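Local structure of HMTCP-1 (Homo sapiens, 1A1X) at residues 14-19 against 59-64; 21-24 against 28-31; 41-46 against 68-73; 77-80 against 84-87. The protein binds the PH domains of the kinases AKT1 and AKT2 and enhances their phosphorylation and activation. All coordinates share one frame; numbering follows the deposited sequence.

Interaction 1: 14-19 against 59-64; sequences LWVHQE and SHLLTS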
loop_
_atom_site.group_PDB
_atom_site.type_symbol
_atom_site.label_atom_id
_atom_site.label_comp_id
_atom_site.label_asym_id
_atom_site.label_seq_id
_atom_site.Cartn_x
_atom_site.Cartn_y
_atom_site.Cartn_z
ATOM N N LEU A 14 6.437 -14.660 12.056
ATOM C CA LEU A 14 7.356 -13.608 12.458
ATOM C C LEU A 14 7.429 -13.606 13.979
ATOM O O LEU A 14 6.409 -13.456 14.658
ATOM C CB LEU A 14 6.860 -12.259 11.947
ATOM C CG LEU A 14 6.918 -12.114 10.423
ATOM C CD1 LEU A 14 5.974 -11.030 9.930
ATOM C CD2 LEU A 14 8.341 -11.827 10.019
ATOM N N TRP A 15 8.625 -13.848 14.507
ATOM C CA TRP A 15 8.838 -13.877 15.945
ATOM C C TRP A 15 9.656 -12.654 16.323
ATOM O O TRP A 15 10.706 -12.408 15.741
ATOM C CB TRP A 15 9.610 -15.135 16.370
ATOM C CG TRP A 15 8.888 -16.456 16.251
ATOM C CD1 TRP A 15 9.114 -17.428 15.321
ATOM C CD2 TRP A 15 7.909 -16.990 17.152
ATOM N NE1 TRP A 15 8.350 -18.538 15.593
ATOM C CE2 TRP A 15 7.601 -18.294 16.711
ATOM C CE3 TRP A 15 7.266 -16.494 18.295
ATOM C CZ2 TRP A 15 6.677 -19.114 17.375
ATOM C CZ3 TRP A 15 6.342 -17.314 18.960
ATOM C CH2 TRP A 15 6.062 -18.607 18.496
ATOM N N VAL A 16 9.183 -11.908 17.316
ATOM C CA VAL A 16 9.865 -10.714 17.793
ATOM C C VAL A 16 11.222 -11.060 18.420
ATOM O O VAL A 16 11.412 -12.155 18.978
ATOM C CB VAL A 16 8.980 -9.965 18.837
ATOM C CG1 VAL A 16 8.897 -10.747 20.136
ATOM C CG2 VAL A 16 9.490 -8.571 19.077
ATOM N N HIS A 17 12.189 -10.167 18.245
ATOM C CA HIS A 17 13.510 -10.354 18.838
ATOM C C HIS A 17 13.711 -9.206 19.810
ATOM O O HIS A 17 13.990 -9.395 21.000
ATOM C CB HIS A 17 14.608 -10.324 17.785
ATOM C CG HIS A 17 15.952 -10.658 18.336
ATOM N ND1 HIS A 17 16.329 -11.949 18.626
ATOM C CD2 HIS A 17 16.973 -9.868 18.734
ATOM C CE1 HIS A 17 17.525 -11.941 19.184
ATOM N NE2 HIS A 17 17.937 -10.689 19.261
ATOM N N GLN A 18 13.528 -8.010 19.272
ATOM C CA GLN A 18 13.630 -6.773 20.006
ATOM C C GLN A 18 12.405 -5.998 19.542
ATOM O O GLN A 18 11.850 -6.300 18.483
ATOM C CB GLN A 18 14.902 -6.053 19.591
ATOM C CG GLN A 18 15.238 -4.856 20.421
ATOM C CD GLN A 18 16.509 -4.191 19.955
ATOM O OE1 GLN A 18 16.535 -3.555 18.896
ATOM N NE2 GLN A 18 17.578 -4.332 20.741
ATOM N N GLU A 19 11.973 -5.017 20.325
ATOM C CA GLU A 19 10.800 -4.223 19.971
ATOM C C GLU A 19 10.903 -3.739 18.531
ATOM O O GLU A 19 11.867 -3.074 18.173
ATOM C CB GLU A 19 10.677 -3.013 20.910
ATOM C CG GLU A 19 9.309 -2.846 21.583
ATOM C CD GLU A 19 8.285 -2.137 20.712
ATOM O OE1 GLU A 19 7.624 -2.795 19.879
ATOM O OE2 GLU A 19 8.130 -0.913 20.876
ATOM N N SER A 59 8.869 -8.841 29.651
ATOM C CA SER A 59 8.382 -7.800 30.547
ATOM C C SER A 59 8.359 -6.435 29.859
ATOM O O SER A 59 7.458 -5.636 30.095
ATOM C CB SER A 59 9.226 -7.752 31.827
ATOM O OG SER A 59 10.610 -7.617 31.548
ATOM N N HIS A 60 9.347 -6.183 29.002
ATOM C CA HIS A 60 9.430 -4.927 28.254
ATOM C C HIS A 60 8.469 -4.928 27.074
ATOM O O HIS A 60 7.965 -3.881 26.669
ATOM C CB HIS A 60 10.839 -4.718 27.704
ATOM C CG HIS A 60 11.789 -4.103 28.681
ATOM N ND1 HIS A 60 12.946 -4.731 29.089
ATOM C CD2 HIS A 60 11.773 -2.899 29.302
ATOM C CE1 HIS A 60 13.605 -3.938 29.916
ATOM N NE2 HIS A 60 12.915 -2.822 30.062
ATOM N N LEU A 61 8.217 -6.110 26.527
ATOM C CA LEU A 61 7.345 -6.249 25.372
ATOM C C LEU A 61 5.839 -6.254 25.665
ATOM O O LEU A 61 5.032 -6.076 24.754
ATOM C CB LEU A 61 7.745 -7.500 24.593
ATOM C CG LEU A 61 9.227 -7.571 24.220
ATOM C CD1 LEU A 61 9.577 -8.955 23.682
ATOM C CD2 LEU A 61 9.563 -6.492 23.202
ATOM N N LEU A 62 5.464 -6.435 26.930
ATOM C CA LEU A 62 4.051 -6.475 27.321
ATOM C C LEU A 62 3.275 -5.207 26.965
ATOM O O LEU A 62 2.080 -5.259 26.679
ATOM C CB LEU A 62 3.904 -6.720 28.831
ATOM C CG LEU A 62 4.345 -8.023 29.513
ATOM C CD1 LEU A 62 4.152 -7.852 31.007
ATOM C CD2 LEU A 62 3.554 -9.224 29.016
ATOM N N THR A 63 3.961 -4.076 26.984
ATOM C CA THR A 63 3.330 -2.793 26.704
ATOM C C THR A 63 3.299 -2.358 25.239
ATOM O O THR A 63 2.585 -1.414 24.888
ATOM C CB THR A 63 4.005 -1.684 27.521
ATOM O OG1 THR A 63 5.403 -1.622 27.188
ATOM C CG2 THR A 63 3.840 -1.962 29.016
ATOM N N SER A 64 4.064 -3.047 24.396
ATOM C CA SER A 64 4.150 -2.731 22.972
ATOM C C SER A 64 2.826 -2.820 22.219
ATOM O O SER A 64 1.949 -3.598 22.587
ATOM C CB SER A 64 5.173 -3.652 22.304
ATOM O OG SER A 64 5.277 -3.374 20.919
#
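Glu19 and Val16 meet Ser64 and Leu61 where the first strand of the TCL1-family β-barrel faces the short helix 58-61, which lies on the long connection between strands 41-46 and 69-73. The helical residues run into a type I β turn from Leu61 to Ser64, closed by Ser64 N donating to Leu61 O, and this turn presents the serine hydroxyl to Glu19. On the other side the chain turns a corner at His17, so that Val16 and Glu19 approach the helix from separate places. The acidic side chain can be followed outward. Beyond CB, Glu19 CG slides past Leu61, 4.0 Å from its CD2; a bend at chi2 (-83°) then turns the carboxylate to the serine. Glu19 CD lies 3.3 Å from Ser64 OG, OE2 stands farther off at 3.8 Å from that oxygen, and OE1 accepts its proton at 2.6 Å. The approach is from above the carboxylate plane, 69° out of it. Ser64 OG is held a second time by the backbone N of Leu66. An alanine in place of Ser64 would be likely to leave the Glu19 carboxylate without this donor and free to swing away from the turn. The two methyls of Leu61 serve different partners: while CD2 borders Glu19, CD1 meets Val16 CG1 tip to tip at 4.0 Å.

Interaction 2: 21-24 against 28-31; sequences IYRD and RTWV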
loop_
_atom_site.group_PDB
_atom_site.type_symbol
_atom_site.label_atom_id
_atom_site.label_comp_id
_atom_site.label_asym_id
_atom_site.label_seq_id
_atom_site.Cartn_x
_atom_site.Cartn_y
_atom_site.Cartn_z
ATOM N N ILE A 21 11.596 -5.454 15.828
ATOM C CA ILE A 21 12.421 -6.278 14.949
ATOM C C ILE A 21 12.019 -7.735 15.108
ATOM O O ILE A 21 12.067 -8.298 16.205
ATOM C CB ILE A 21 13.932 -6.090 15.213
ATOM C CG1 ILE A 21 14.309 -4.619 15.050
ATOM C CG2 ILE A 21 14.761 -6.922 14.206
ATOM C CD1 ILE A 21 15.770 -4.315 15.337
ATOM N N TYR A 22 11.580 -8.318 13.999
ATOM C CA TYR A 22 11.118 -9.687 13.952
ATOM C C TYR A 22 12.020 -10.552 13.091
ATOM O O TYR A 22 12.852 -10.051 12.341
ATOM C CB TYR A 22 9.699 -9.718 13.368
ATOM C CG TYR A 22 8.660 -9.050 14.246
ATOM C CD1 TYR A 22 8.578 -7.657 14.337
ATOM C CD2 TYR A 22 7.784 -9.810 15.015
ATOM C CE1 TYR A 22 7.650 -7.047 15.181
ATOM C CE2 TYR A 22 6.857 -9.214 15.858
ATOM C CZ TYR A 22 6.795 -7.837 15.938
ATOM O OH TYR A 22 5.884 -7.255 16.782
ATOM N N ARG A 23 11.831 -11.860 13.194
ATOM C CA ARG A 23 12.574 -12.829 12.392
ATOM C C ARG A 23 11.591 -13.872 11.857
ATOM O O ARG A 23 10.699 -14.310 12.584
ATOM C CB ARG A 23 13.667 -13.506 13.217
ATOM C CG ARG A 23 14.880 -12.637 13.451
ATOM C CD ARG A 23 16.059 -13.474 13.890
ATOM N NE ARG A 23 15.791 -14.146 15.154
ATOM C CZ ARG A 23 16.733 -14.524 16.011
ATOM N NH1 ARG A 23 18.015 -14.297 15.739
ATOM N NH2 ARG A 23 16.390 -15.117 17.149
ATOM N N ASP A 24 11.728 -14.242 10.587
ATOM C CA ASP A 24 10.829 -15.227 9.989
ATOM C C ASP A 24 11.424 -16.628 10.049
ATOM O O ASP A 24 12.463 -16.840 10.669
ATOM C CB ASP A 24 10.446 -14.839 8.546
ATOM C CG ASP A 24 11.647 -14.724 7.610
ATOM O OD1 ASP A 24 12.694 -15.330 7.873
ATOM O OD2 ASP A 24 11.542 -14.029 6.586
ATOM N N ARG A 28 15.567 -14.404 8.654
ATOM C CA ARG A 28 15.716 -13.075 8.085
ATOM C C ARG A 28 15.009 -12.072 8.992
ATOM O O ARG A 28 13.971 -12.373 9.584
ATOM C CB ARG A 28 15.102 -13.023 6.691
ATOM C CG ARG A 28 15.812 -13.891 5.684
ATOM C CD ARG A 28 15.145 -13.780 4.351
ATOM N NE ARG A 28 13.722 -14.059 4.472
ATOM C CZ ARG A 28 12.853 -13.956 3.475
ATOM N NH1 ARG A 28 13.263 -13.576 2.268
ATOM N NH2 ARG A 28 11.570 -14.227 3.685
ATOM N N THR A 29 15.586 -10.886 9.118
ATOM C CA THR A 29 14.989 -9.863 9.962
ATOM C C THR A 29 14.018 -8.952 9.210
ATOM O O THR A 29 14.185 -8.676 8.019
ATOM C CB THR A 29 16.060 -9.015 10.672
ATOM O OG1 THR A 29 16.968 -8.488 9.707
ATOM C CG2 THR A 29 16.825 -9.853 11.673
ATOM N N TRP A 30 12.971 -8.541 9.915
ATOM C CA TRP A 30 11.944 -7.655 9.388
ATOM C C TRP A 30 11.794 -6.533 10.394
ATOM O O TRP A 30 11.806 -6.785 11.597
ATOM C CB TRP A 30 10.622 -8.394 9.282
ATOM C CG TRP A 30 10.568 -9.400 8.197
ATOM C CD1 TRP A 30 11.153 -10.635 8.191
ATOM C CD2 TRP A 30 9.859 -9.284 6.959
ATOM N NE1 TRP A 30 10.848 -11.296 7.028
ATOM C CE2 TRP A 30 10.054 -10.490 6.252
ATOM C CE3 TRP A 30 9.074 -8.278 6.378
ATOM C CZ2 TRP A 30 9.490 -10.722 4.991
ATOM C CZ3 TRP A 30 8.509 -8.511 5.122
ATOM C CH2 TRP A 30 8.722 -9.724 4.446
ATOM N N VAL A 31 11.721 -5.295 9.917
ATOM C CA VAL A 31 11.558 -4.141 10.800
ATOM C C VAL A 31 10.100 -3.695 10.715
ATOM O O VAL A 31 9.576 -3.456 9.617
ATOM C CB VAL A 31 12.488 -2.965 10.387
ATOM C CG1 VAL A 31 12.208 -1.741 11.244
ATOM C CG2 VAL A 31 13.956 -3.372 10.524
#
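Asp24 closes the β hairpin of strands 21-24 and 29-36 by receiving bonds from the backbone and side chain of Arg28, just ahead of strand 29-36, and from the indole of Trp30 on it. Its OD1 accepts Arg28 N at 3.1 Å, from above the carboxylate plane, and the loop residue Tyr26 adds a second backbone donor. Its OD2 serves three donors. Trp30 NE1 arrives at 2.9 Å along a nearly straight line (170°), with the oxygen lying in the indole plane; Arg28 NH2, at 2.9 Å, and NE, at 3.0 Å, form the salt bridge, NE meeting the syn lone pair of Asp24 OD2, NH2 coming from the same syn side but tilted out of the carboxylate plane. A bend at chi3 (-53°) curls the arginine back to this oxygen. The backbone is paired as well: Tyr22 and Trp30 exchange two bonds of 2.9 Å, Tyr22 N to Trp30 O and Trp30 N to Tyr22 O, and Asp24 N donates to Arg28 O. The Tyr22 hydroxyl bonds to Pro67 O, and Thr29 OG1 to Ile48 O and Val50 N. With so many donors converging on a buried carboxylate, Asp24 is probably stabilised as the anion, and the nearly straight bond from NE1 is likely to restrict the rotation of the Trp30 indole.

Interaction 3: 41-46 against 68-73; sequences LRARVQ and LMWQLY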
loop_
_atom_site.group_PDB
_atom_site.type_symbol
_atom_site.label_atom_id
_atom_site.label_comp_id
_atom_site.label_asym_id
_atom_site.label_seq_id
_atom_site.Cartn_x
_atom_site.Cartn_y
_atom_site.Cartn_z
ATOM N N LEU A 41 -5.263 0.613 13.685
ATOM C CA LEU A 41 -3.822 0.558 13.653
ATOM C C LEU A 41 -3.296 -0.311 12.523
ATOM O O LEU A 41 -3.857 -1.363 12.209
ATOM C CB LEU A 41 -3.326 0.043 15.000
ATOM C CG LEU A 41 -1.825 0.022 15.240
ATOM C CD1 LEU A 41 -1.533 0.567 16.626
ATOM C CD2 LEU A 41 -1.296 -1.382 15.065
ATOM N N ARG A 42 -2.234 0.171 11.891
ATOM C CA ARG A 42 -1.565 -0.539 10.807
ATOM C C ARG A 42 -0.094 -0.703 11.175
ATOM O O ARG A 42 0.459 0.087 11.939
ATOM C CB ARG A 42 -1.647 0.242 9.484
ATOM C CG ARG A 42 -3.011 0.220 8.789
ATOM C CD ARG A 42 -2.861 0.478 7.279
ATOM N NE ARG A 42 -4.143 0.749 6.624
ATOM C CZ ARG A 42 -4.610 1.964 6.342
ATOM N NH1 ARG A 42 -3.908 3.046 6.644
ATOM N NH2 ARG A 42 -5.797 2.101 5.768
ATOM N N ALA A 43 0.520 -1.762 10.668
ATOM C CA ALA A 43 1.936 -2.006 10.895
ATOM C C ALA A 43 2.542 -2.192 9.514
ATOM O O ALA A 43 2.003 -2.922 8.699
ATOM C CB ALA A 43 2.144 -3.255 11.733
ATOM N N ARG A 44 3.603 -1.456 9.223
ATOM C CA ARG A 44 4.280 -1.575 7.942
ATOM C C ARG A 44 5.547 -2.350 8.278
ATOM O O ARG A 44 6.332 -1.933 9.122
ATOM C CB ARG A 44 4.595 -0.192 7.372
ATOM C CG ARG A 44 5.111 -0.215 5.944
ATOM C CD ARG A 44 4.762 1.083 5.235
ATOM N NE ARG A 44 5.287 2.239 5.943
ATOM C CZ ARG A 44 6.521 2.712 5.805
ATOM N NH1 ARG A 44 7.378 2.129 4.977
ATOM N NH2 ARG A 44 6.892 3.781 6.491
ATOM N N VAL A 45 5.694 -3.521 7.676
ATOM C CA VAL A 45 6.828 -4.388 7.973
ATOM C C VAL A 45 7.670 -4.618 6.728
ATOM O O VAL A 45 7.164 -5.078 5.701
ATOM C CB VAL A 45 6.338 -5.763 8.538
ATOM C CG1 VAL A 45 7.444 -6.440 9.303
ATOM C CG2 VAL A 45 5.096 -5.584 9.429
ATOM N N GLN A 46 8.955 -4.290 6.834
ATOM C CA GLN A 46 9.888 -4.440 5.727
ATOM C C GLN A 46 11.045 -5.381 6.043
ATOM O O GLN A 46 11.628 -5.335 7.133
ATOM C CB GLN A 46 10.441 -3.073 5.310
ATOM C CG GLN A 46 9.402 -2.140 4.722
ATOM C CD GLN A 46 10.009 -0.848 4.233
ATOM O OE1 GLN A 46 11.177 -0.579 4.478
ATOM N NE2 GLN A 46 9.216 -0.038 3.534
ATOM N N LEU A 68 4.025 -10.308 19.995
ATOM C CA LEU A 68 5.214 -11.133 20.182
ATOM C C LEU A 68 5.410 -12.002 18.944
ATOM O O LEU A 68 6.535 -12.363 18.602
ATOM C CB LEU A 68 5.056 -12.051 21.399
ATOM C CG LEU A 68 4.917 -11.461 22.799
ATOM C CD1 LEU A 68 4.754 -12.598 23.791
ATOM C CD2 LEU A 68 6.129 -10.628 23.155
ATOM N N MET A 69 4.313 -12.333 18.273
ATOM C CA MET A 69 4.394 -13.168 17.087
ATOM C C MET A 69 3.186 -13.062 16.174
ATOM O O MET A 69 2.074 -12.780 16.617
ATOM C CB MET A 69 4.551 -14.630 17.490
ATOM C CG MET A 69 3.357 -15.167 18.254
ATOM S SD MET A 69 2.818 -16.769 17.652
ATOM C CE MET A 69 1.584 -16.281 16.484
ATOM N N TRP A 70 3.429 -13.331 14.894
ATOM C CA TRP A 70 2.401 -13.333 13.862
ATOM C C TRP A 70 2.547 -14.681 13.179
ATOM O O TRP A 70 3.664 -15.107 12.902
ATOM C CB TRP A 70 2.656 -12.234 12.827
ATOM C CG TRP A 70 2.053 -10.907 13.140
ATOM C CD1 TRP A 70 0.731 -10.625 13.296
ATOM C CD2 TRP A 70 2.743 -9.653 13.201
ATOM N NE1 TRP A 70 0.553 -9.268 13.434
ATOM C CE2 TRP A 70 1.770 -8.648 13.377
ATOM C CE3 TRP A 70 4.093 -9.280 13.113
ATOM C CZ2 TRP A 70 2.101 -7.288 13.466
ATOM C CZ3 TRP A 70 4.425 -7.930 13.204
ATOM C CH2 TRP A 70 3.427 -6.948 13.378
ATOM N N GLN A 71 1.429 -15.340 12.907
ATOM C CA GLN A 71 1.423 -16.637 12.248
ATOM C C GLN A 71 0.481 -16.528 11.055
ATOM O O GLN A 71 -0.659 -16.098 11.208
ATOM C CB GLN A 71 0.912 -17.690 13.229
ATOM C CG GLN A 71 0.899 -19.112 12.714
ATOM C CD GLN A 71 0.396 -20.090 13.771
ATOM O OE1 GLN A 71 -0.798 -20.389 13.845
ATOM N NE2 GLN A 71 1.306 -20.572 14.610
ATOM N N LEU A 72 0.960 -16.892 9.866
ATOM C CA LEU A 72 0.130 -16.823 8.664
ATOM C C LEU A 72 -1.170 -17.615 8.856
ATOM O O LEU A 72 -1.167 -18.782 9.258
ATOM C CB LEU A 72 0.917 -17.298 7.441
ATOM C CG LEU A 72 0.377 -16.987 6.043
ATOM C CD1 LEU A 72 0.033 -15.503 5.896
ATOM C CD2 LEU A 72 1.424 -17.404 5.005
ATOM N N TYR A 73 -2.280 -16.941 8.577
ATOM C CA TYR A 73 -3.619 -17.489 8.742
ATOM C C TYR A 73 -4.348 -17.437 7.386
ATOM O O TYR A 73 -4.033 -16.588 6.556
ATOM C CB TYR A 73 -4.332 -16.617 9.780
ATOM C CG TYR A 73 -5.543 -17.235 10.408
ATOM C CD1 TYR A 73 -5.425 -18.290 11.307
ATOM C CD2 TYR A 73 -6.816 -16.781 10.081
ATOM C CE1 TYR A 73 -6.552 -18.885 11.859
ATOM C CE2 TYR A 73 -7.943 -17.364 10.625
ATOM C CZ TYR A 73 -7.809 -18.416 11.511
ATOM O OH TYR A 73 -8.944 -18.998 12.026
#
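Trp70 has its CG turned to the side of the backbone N (chi1 -89°), and chi2 of -61° then swings the six-membered ring out across the barrel toward Ala43 and Val45. In the valine, chi1 of -159° sets CG1 roughly opposite the backbone N and leaves CG2 to meet the indole. The indole bridges strands that are not neighbours: each way round the closed sheet three others separate 41-46 from 69-73, and the nearest CA atoms, those of Val45 and Trp70, are 11.6 Å apart. Contact is thus made by the far end of the indole alone. Ala43 CB lies 4.2 Å from Trp70 CH2, and Val45 CG2 approaches Trp70 CZ3 at 4.5 Å, both obliquely to the ring. The alternation of strand 41-46 puts these two small residues inside, while Arg42 and Arg44 lie on its other face among acidic partners; Arg44 pairs with Glu35, and Arg42 forms a salt bridge with Glu5 of the second subunit. Two more aromatic rings border the indole: the ring of Trp86 meets it edge-to-face and that of Tyr22 is inclined to it by about 35°, with Leu14 and Leu102 adding aliphatic cover. The centre of the contact is about 2 Å from the centre of the chain. Between 41-46 and 69-73 the chemistry is wholly apolar and the distances are moderate, which implies that opposite walls of the barrel are joined here by dispersion and the exclusion of water, with shape mattering more than any directional bond.

Interaction 4: 77-80 against 84-87; sequences RYMD and RLWQ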
loop_
_atom_site.group_PDB
_atom_site.type_symbol
_atom_site.label_atom_id
_atom_site.label_comp_id
_atom_site.label_asym_id
_atom_site.label_seq_id
_atom_site.Cartn_x
_atom_site.Cartn_y
_atom_site.Cartn_z
ATOM N N ARG A 77 -4.024 -13.137 5.984
ATOM C CA ARG A 77 -3.995 -12.392 7.222
ATOM C C ARG A 77 -3.161 -13.160 8.227
ATOM O O ARG A 77 -2.791 -14.308 7.983
ATOM C CB ARG A 77 -5.411 -12.115 7.738
ATOM C CG ARG A 77 -6.303 -13.300 7.790
ATOM C CD ARG A 77 -7.752 -12.871 7.651
ATOM N NE ARG A 77 -8.631 -14.005 7.907
ATOM C CZ ARG A 77 -9.908 -13.903 8.254
ATOM N NH1 ARG A 77 -10.478 -12.707 8.380
ATOM N NH2 ARG A 77 -10.593 -15.001 8.548
ATOM N N TYR A 78 -2.778 -12.484 9.304
ATOM C CA TYR A 78 -1.964 -13.092 10.346
ATOM C C TYR A 78 -2.696 -13.112 11.668
ATOM O O TYR A 78 -3.452 -12.193 11.982
ATOM C CB TYR A 78 -0.675 -12.300 10.548
ATOM C CG TYR A 78 0.376 -12.506 9.489
ATOM C CD1 TYR A 78 1.330 -13.514 9.615
ATOM C CD2 TYR A 78 0.433 -11.678 8.372
ATOM C CE1 TYR A 78 2.317 -13.693 8.654
ATOM C CE2 TYR A 78 1.413 -11.848 7.409
ATOM C CZ TYR A 78 2.351 -12.856 7.552
ATOM O OH TYR A 78 3.311 -13.032 6.583
ATOM N N MET A 79 -2.492 -14.181 12.427
ATOM C CA MET A 79 -3.077 -14.271 13.750
ATOM C C MET A 79 -1.900 -14.089 14.705
ATOM O O MET A 79 -0.875 -14.746 14.545
ATOM C CB MET A 79 -3.744 -15.626 13.998
ATOM C CG MET A 79 -4.351 -15.712 15.402
ATOM S SD MET A 79 -5.197 -17.237 15.786
ATOM C CE MET A 79 -6.837 -16.843 15.268
ATOM N N ASP A 80 -2.023 -13.161 15.650
ATOM C CA ASP A 80 -0.958 -12.918 16.611
ATOM C C ASP A 80 -1.089 -13.802 17.852
ATOM O O ASP A 80 -1.963 -14.676 17.915
ATOM C CB ASP A 80 -0.866 -11.430 16.987
ATOM C CG ASP A 80 -2.123 -10.884 17.684
ATOM O OD1 ASP A 80 -2.890 -11.649 18.304
ATOM O OD2 ASP A 80 -2.327 -9.648 17.630
ATOM N N ARG A 84 -5.665 -12.177 17.833
ATOM C CA ARG A 84 -6.200 -11.118 16.989
ATOM C C ARG A 84 -5.746 -11.330 15.555
ATOM O O ARG A 84 -4.692 -11.916 15.318
ATOM C CB ARG A 84 -5.733 -9.763 17.486
ATOM C CG ARG A 84 -6.141 -9.490 18.900
ATOM C CD ARG A 84 -5.500 -8.222 19.399
ATOM N NE ARG A 84 -5.798 -7.983 20.809
ATOM C CZ ARG A 84 -4.930 -7.470 21.675
ATOM N NH1 ARG A 84 -3.706 -7.145 21.272
ATOM N NH2 ARG A 84 -5.284 -7.282 22.941
ATOM N N LEU A 85 -6.557 -10.865 14.607
ATOM C CA LEU A 85 -6.269 -10.997 13.183
ATOM C C LEU A 85 -5.797 -9.696 12.570
ATOM O O LEU A 85 -6.296 -8.621 12.898
ATOM C CB LEU A 85 -7.500 -11.497 12.426
ATOM C CG LEU A 85 -7.650 -13.001 12.191
ATOM C CD1 LEU A 85 -7.332 -13.775 13.445
ATOM C CD2 LEU A 85 -9.059 -13.300 11.721
ATOM N N TRP A 86 -4.804 -9.809 11.696
ATOM C CA TRP A 86 -4.226 -8.668 11.003
ATOM C C TRP A 86 -4.370 -8.930 9.514
ATOM O O TRP A 86 -3.859 -9.921 9.008
ATOM C CB TRP A 86 -2.744 -8.516 11.345
ATOM C CG TRP A 86 -2.480 -8.200 12.781
ATOM C CD1 TRP A 86 -2.668 -9.033 13.851
ATOM C CD2 TRP A 86 -1.952 -6.978 13.311
ATOM N NE1 TRP A 86 -2.289 -8.404 15.009
ATOM C CE2 TRP A 86 -1.844 -7.143 14.712
ATOM C CE3 TRP A 86 -1.553 -5.759 12.741
ATOM C CZ2 TRP A 86 -1.357 -6.135 15.556
ATOM C CZ3 TRP A 86 -1.064 -4.758 13.577
ATOM C CH2 TRP A 86 -0.971 -4.953 14.969
ATOM N N GLN A 87 -5.087 -8.054 8.825
ATOM C CA GLN A 87 -5.312 -8.197 7.393
ATOM C C GLN A 87 -4.095 -7.758 6.591
ATOM O O GLN A 87 -3.527 -6.708 6.866
ATOM C CB GLN A 87 -6.512 -7.330 6.978
ATOM C CG GLN A 87 -6.885 -7.427 5.505
ATOM C CD GLN A 87 -7.420 -8.800 5.131
ATOM O OE1 GLN A 87 -8.409 -9.267 5.703
ATOM N NE2 GLN A 87 -6.771 -9.455 4.170
#
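Asp80 takes the indole N-H of Trp86 on OD2, with NE1 2.9 Å away and the bond almost straight at 176°. The oxygen lies in the ring plane, yet the donor comes from above the carboxylate plane; the side chains cross at about a right angle, with carboxylate and ring planes 69° apart. Asp80 OD1 meanwhile accepts Arg84 N at 2.9 Å and the N of Asn82 in the loop. Replacing Asp80 by a leucine would probably strand the buried indole N-H without an acceptor and remove the side-chain tie across the hairpin turn. The guanidinium of Arg84 takes no part in this grip, its NH1 standing 4.6 Å from Asp80 OD2. What positions the first shell is the antiparallel backbone, where Tyr78 and Trp86 exchange two hydrogen bonds and Asp80 N reaches Arg84 O. On the face of the sheet that carries Arg77, Met79 and Leu85, the leucine divides its methyls: CD2 sits 3.6 Å over the centre of the Arg77 guanidinium, whose NE is held by Pro74 O, and CD1 packs 3.6 Å from Met79 CE. Strand 69-73 flanks this hairpin through backbone bonding of Met79 with Gln71, and strand 97-104 lies along its other edge, while Trp86 reaches Leu41 and Ala43 of strand 41-46.

Overall arrangement
From the N terminus, strand 13-16 is the first to enter a contact, but the loop closed by interaction 1 ends only at the helix 58-61 region. Nested inside that loop, interaction 2 closes the short hairpin that follows. Interaction 3 begins within the same loop and ends beyond it, so the two cross; its second segment, 68-73, also pairs with strand 13-16 through Leu14 N to Trp70 O, which shuts the barrel. Interaction 4 comes afterwards in series and closes the hairpin of strands 77-80 and 85-94, about 17 Å, centre to centre, from interaction 2 and across the chain's centre. Between these hairpins, interaction 3 lies near the centre of the chain.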